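Local coordinates for protein DMATS type aromatic prenyltransferase (Streptomyces coelicolor, PDB 6ZS0) that probably transfers a dimethylallyl group to the 5-position of the indole of tryptophan, as a bacterial aromatic prenyltransferase with the ABBA-barrel fold, at residues H175-S181 and F260-E266. Sequence-based numbering, arbitrary orientation.
Sequences HHQAFDS and FTDPGAE
H175 turns its imidazole into the hairpin loop 260-266 and meets it in two ways, by edge and by face. At the edge, ND1 donates to A265 O over 2.8 Å, nearly in the ring plane and onto a carbonyl lone pair, while H175 CE1 lies 3.1 Å from D262 O. One face carries F260 CB, 3.9 Å from the ring centroid and almost on the ring normal; the F260 ring turns its edge to the face of H175, an edge-to-face pair with the planes at 50°. A chi1 of -69° sets CG beside the backbone N, and chi2 (-70°) turns the ND1/CE1 edge to the D262-A265 type II beta turn. F260 CE1 also packs against A178 CB at 3.6 Å, and S181 OG lies at the edge of the phenyl ring, in its plane. That hydroxyl donates to A178 O, which also accepts from S181 N. At the outer side, E266 extends beyond CG along the type II' turn H175-A178, and its OE1 takes the Q177 N-H at 3.0 Å on the anti lone pair. H176 ND1 adds a weak bond to G264 O (3.4 Å), and A178 CA makes a CH...O contact with E266 O. An alanine in place of H175 would probably leave A265 O without this donor and open a gap beneath F260 CB. The contact joins the end of outer helix 162-175 to the loop between barrel strands 254-260 and 270-275, while F260 also touches L170 of that helix. Its chemistry is consistent with a proton on H175 ND1: one N-H...O bond to A265 O holds the loop after strand 254-260, with the ring face against F260 CB and the exposed E266 carboxylate serving a turn amide.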
ATOM      1  N   HIS A 175      -7.456  19.009  12.401  1.00 31.31           N
ATOM      2  CA  HIS A 175      -6.190  19.502  11.807  1.00 31.55           C
ATOM      3  C   HIS A 175      -6.413  20.819  11.069  1.00 32.74           C
ATOM      4  O   HIS A 175      -5.542  21.212  10.311  1.00 33.31           O
ATOM      5  CB  HIS A 175      -5.577  18.423  10.919  1.00 30.01           C
ATOM      6  CG  HIS A 175      -5.075  17.277  11.710  1.00 29.52           C
ATOM      7  ND1 HIS A 175      -3.966  17.382  12.529  1.00 30.28           N
ATOM      8  CD2 HIS A 175      -5.534  16.023  11.847  1.00 29.25           C
ATOM      9  CE1 HIS A 175      -3.759  16.219  13.115  1.00 30.47           C
ATOM     10  NE2 HIS A 175      -4.706  15.374  12.719  1.00 29.71           N
ATOM     11  N   HIS A 176      -7.519  21.505  11.343  1.00 34.72           N
ATOM     12  CA  HIS A 176      -7.764  22.896  10.882  1.00 36.80           C
ATOM     13  C   HIS A 176      -7.439  23.001   9.384  1.00 36.37           C
ATOM     14  O   HIS A 176      -7.971  22.161   8.607  1.00 35.88           O
ATOM     15  CB  HIS A 176      -6.994  23.871  11.791  1.00 38.53           C
ATOM     16  CG  HIS A 176      -7.397  23.738  13.221  1.00 40.32           C
ATOM     17  ND1 HIS A 176      -6.761  22.865  14.096  1.00 41.65           N
ATOM     18  CD2 HIS A 176      -8.405  24.307  13.921  1.00 41.55           C
ATOM     19  CE1 HIS A 176      -7.348  22.925  15.281  1.00 42.83           C
ATOM     20  NE2 HIS A 176      -8.358  23.810  15.202  1.00 42.80           N
ATOM     21  N   GLN A 177      -6.606  23.964   8.975  1.00 35.64           N
ATOM     22  CA  GLN A 177      -6.297  24.206   7.539  1.00 35.84           C
ATOM     23  C   GLN A 177      -4.965  23.523   7.157  1.00 33.31           C
ATOM     24  O   GLN A 177      -4.256  24.062   6.303  1.00 33.49           O
ATOM     25  CB  GLN A 177      -6.355  25.712   7.242  1.00 38.60           C
ATOM     26  CG  GLN A 177      -7.763  26.312   7.366  1.00 40.25           C
ATOM     27  CD  GLN A 177      -8.875  25.429   6.827  1.00 42.04           C
ATOM     28  OE1 GLN A 177      -9.001  25.203   5.621  1.00 42.54           O
ATOM     29  NE2 GLN A 177      -9.706  24.921   7.727  1.00 43.74           N
ATOM     30  N   ALA A 178      -4.684  22.332   7.711  1.00 31.03           N
ATOM     31  CA  ALA A 178      -3.516  21.474   7.366  1.00 29.47           C
ATOM     32  C   ALA A 178      -3.405  21.297   5.836  1.00 27.83           C
ATOM     33  O   ALA A 178      -2.277  21.176   5.297  1.00 27.58           O
ATOM     34  CB  ALA A 178      -3.643  20.144   8.076  1.00 29.37           C
ATOM     35  N   PHE A 179      -4.522  21.269   5.127  1.00 27.61           N
ATOM     36  CA  PHE A 179      -4.527  21.142   3.650  1.00 27.97           C
ATOM     37  C   PHE A 179      -3.495  22.085   3.029  1.00 28.34           C
ATOM     38  O   PHE A 179      -2.818  21.695   2.056  1.00 26.76           O
ATOM     39  CB  PHE A 179      -5.893  21.459   3.055  1.00 28.61           C
ATOM     40  CG  PHE A 179      -5.888  21.313   1.563  1.00 28.27           C
ATOM     41  CD1 PHE A 179      -5.983  20.058   0.984  1.00 28.24           C
ATOM     42  CD2 PHE A 179      -5.700  22.418   0.745  1.00 29.05           C
ATOM     43  CE1 PHE A 179      -5.953  19.921  -0.395  1.00 27.88           C
ATOM     44  CE2 PHE A 179      -5.654  22.278  -0.631  1.00 29.41           C
ATOM     45  CZ  PHE A 179      -5.771  21.028  -1.197  1.00 28.67           C
ATOM     46  N   ASP A 180      -3.392  23.302   3.560  1.00 29.98           N
ATOM     47  CA  ASP A 180      -2.528  24.378   2.994  1.00 30.70           C
ATOM     48  C   ASP A 180      -1.035  24.125   3.252  1.00 29.32           C
ATOM     49  O   ASP A 180      -0.239  24.798   2.595  1.00 29.95           O
ATOM     50  CB  ASP A 180      -2.999  25.745   3.490  1.00 32.70           C
ATOM     51  CG  ASP A 180      -4.377  26.064   2.952  1.00 34.31           C
ATOM     52  OD1 ASP A 180      -4.582  25.863   1.745  1.00 35.87           O
ATOM     53  OD2 ASP A 180      -5.236  26.487   3.741  1.00 37.11           O
ATOM     54  N   SER A 181      -0.665  23.167   4.103  1.00 28.04           N
ATOM     55  CA  SER A 181       0.742  22.746   4.347  1.00 28.07           C
ATOM     56  C   SER A 181       1.214  21.751   3.275  1.00 27.55           C
ATOM     57  O   SER A 181       2.423  21.486   3.216  1.00 28.13           O
ATOM     58  CB  SER A 181       0.907  22.148   5.712  1.00 28.82           C
ATOM     59  OG  SER A 181       0.317  20.853   5.757  1.00 28.80           O
ATOM     60  N   PHE A 260      -0.337  13.417   9.348  1.00 28.47           N
ATOM     61  CA  PHE A 260      -0.773  14.330  10.438  1.00 30.15           C
ATOM     62  C   PHE A 260      -1.175  13.496  11.666  1.00 31.96           C
ATOM     63  O   PHE A 260      -2.197  12.774  11.598  1.00 31.02           O
ATOM     64  CB  PHE A 260      -1.918  15.200   9.924  1.00 29.75           C
ATOM     65  CG  PHE A 260      -1.573  16.033   8.722  1.00 29.34           C
ATOM     66  CD1 PHE A 260      -1.045  17.310   8.872  1.00 28.95           C
ATOM     67  CD2 PHE A 260      -1.771  15.546   7.436  1.00 28.48           C
ATOM     68  CE1 PHE A 260      -0.732  18.084   7.764  1.00 29.10           C
ATOM     69  CE2 PHE A 260      -1.453  16.322   6.327  1.00 28.26           C
ATOM     70  CZ  PHE A 260      -0.931  17.590   6.493  1.00 28.64           C
ATOM     71  N   THR A 261      -0.402  13.592  12.753  1.00 34.80           N
ATOM     72  CA  THR A 261      -0.559  12.737  13.962  1.00 38.33           C
ATOM     73  C   THR A 261      -0.690  13.577  15.236  1.00 41.69           C
ATOM     74  O   THR A 261      -1.444  13.148  16.131  1.00 43.39           O
ATOM     75  CB  THR A 261       0.604  11.752  14.067  1.00 38.88           C
ATOM     76  OG1 THR A 261       1.795  12.525  14.216  1.00 40.02           O
ATOM     77  CG2 THR A 261       0.684  10.849  12.853  1.00 39.67           C
ATOM     78  N   ASP A 262       0.004  14.710  15.327  1.00 43.91           N
ATOM     79  CA  ASP A 262      -0.072  15.627  16.499  1.00 46.27           C
ATOM     80  C   ASP A 262      -1.469  16.253  16.545  1.00 46.74           C
ATOM     81  O   ASP A 262      -1.935  16.806  15.550  1.00 45.31           O
ATOM     82  CB  ASP A 262       1.012  16.704  16.433  1.00 49.26           C
ATOM     83  CG  ASP A 262       2.368  16.221  15.936  1.00 50.80           C
ATOM     84  OD1 ASP A 262       2.805  16.696  14.846  1.00 51.29           O
ATOM     85  OD2 ASP A 262       2.985  15.391  16.637  1.00 53.47           O
ATOM     86  N   PRO A 263      -2.209  16.179  17.677  1.00 47.64           N
ATOM     87  CA  PRO A 263      -3.520  16.824  17.763  1.00 47.44           C
ATOM     88  C   PRO A 263      -3.455  18.323  17.414  1.00 46.00           C
ATOM     89  O   PRO A 263      -2.552  18.999  17.867  1.00 45.81           O
ATOM     90  CB  PRO A 263      -3.991  16.608  19.221  1.00 48.65           C
ATOM     91  CG  PRO A 263      -2.804  15.990  19.954  1.00 49.23           C
ATOM     92  CD  PRO A 263      -1.863  15.438  18.899  1.00 48.92           C
ATOM     93  N   GLY A 264      -4.387  18.790  16.580  1.00 44.21           N
ATOM     94  CA  GLY A 264      -4.541  20.213  16.225  1.00 44.28           C
ATOM     95  C   GLY A 264      -3.481  20.710  15.245  1.00 43.46           C
ATOM     96  O   GLY A 264      -3.608  21.870  14.797  1.00 43.35           O
ATOM     97  N   ALA A 265      -2.471  19.889  14.916  1.00 42.88           N
ATOM     98  CA  ALA A 265      -1.300  20.301  14.103  1.00 43.09           C
ATOM     99  C   ALA A 265      -1.738  20.591  12.666  1.00 42.53           C
ATOM    100  O   ALA A 265      -2.563  19.812  12.113  1.00 42.26           O
ATOM    101  CB  ALA A 265      -0.219  19.250  14.151  1.00 43.09           C
ATOM    102  N   GLU A 266      -1.214  21.679  12.092  1.00 42.54           N
ATOM    103  CA  GLU A 266      -1.501  22.123  10.709  1.00 43.18           C
ATOM    104  C   GLU A 266      -0.367  21.694   9.774  1.00 41.42           C
ATOM    105  O   GLU A 266      -0.458  22.006   8.597  1.00 41.02           O
ATOM    106  CB  GLU A 266      -1.711  23.635  10.680  1.00 45.21           C
ATOM    107  CG  GLU A 266      -2.995  24.059  11.377  1.00 47.27           C
ATOM    108  CD  GLU A 266      -3.448  25.472  11.064  1.00 48.28           C
ATOM    109  OE1 GLU A 266      -4.430  25.618  10.293  1.00 48.18           O
ATOM    110  OE2 GLU A 266      -2.820  26.421  11.589  1.00 49.21           O
TER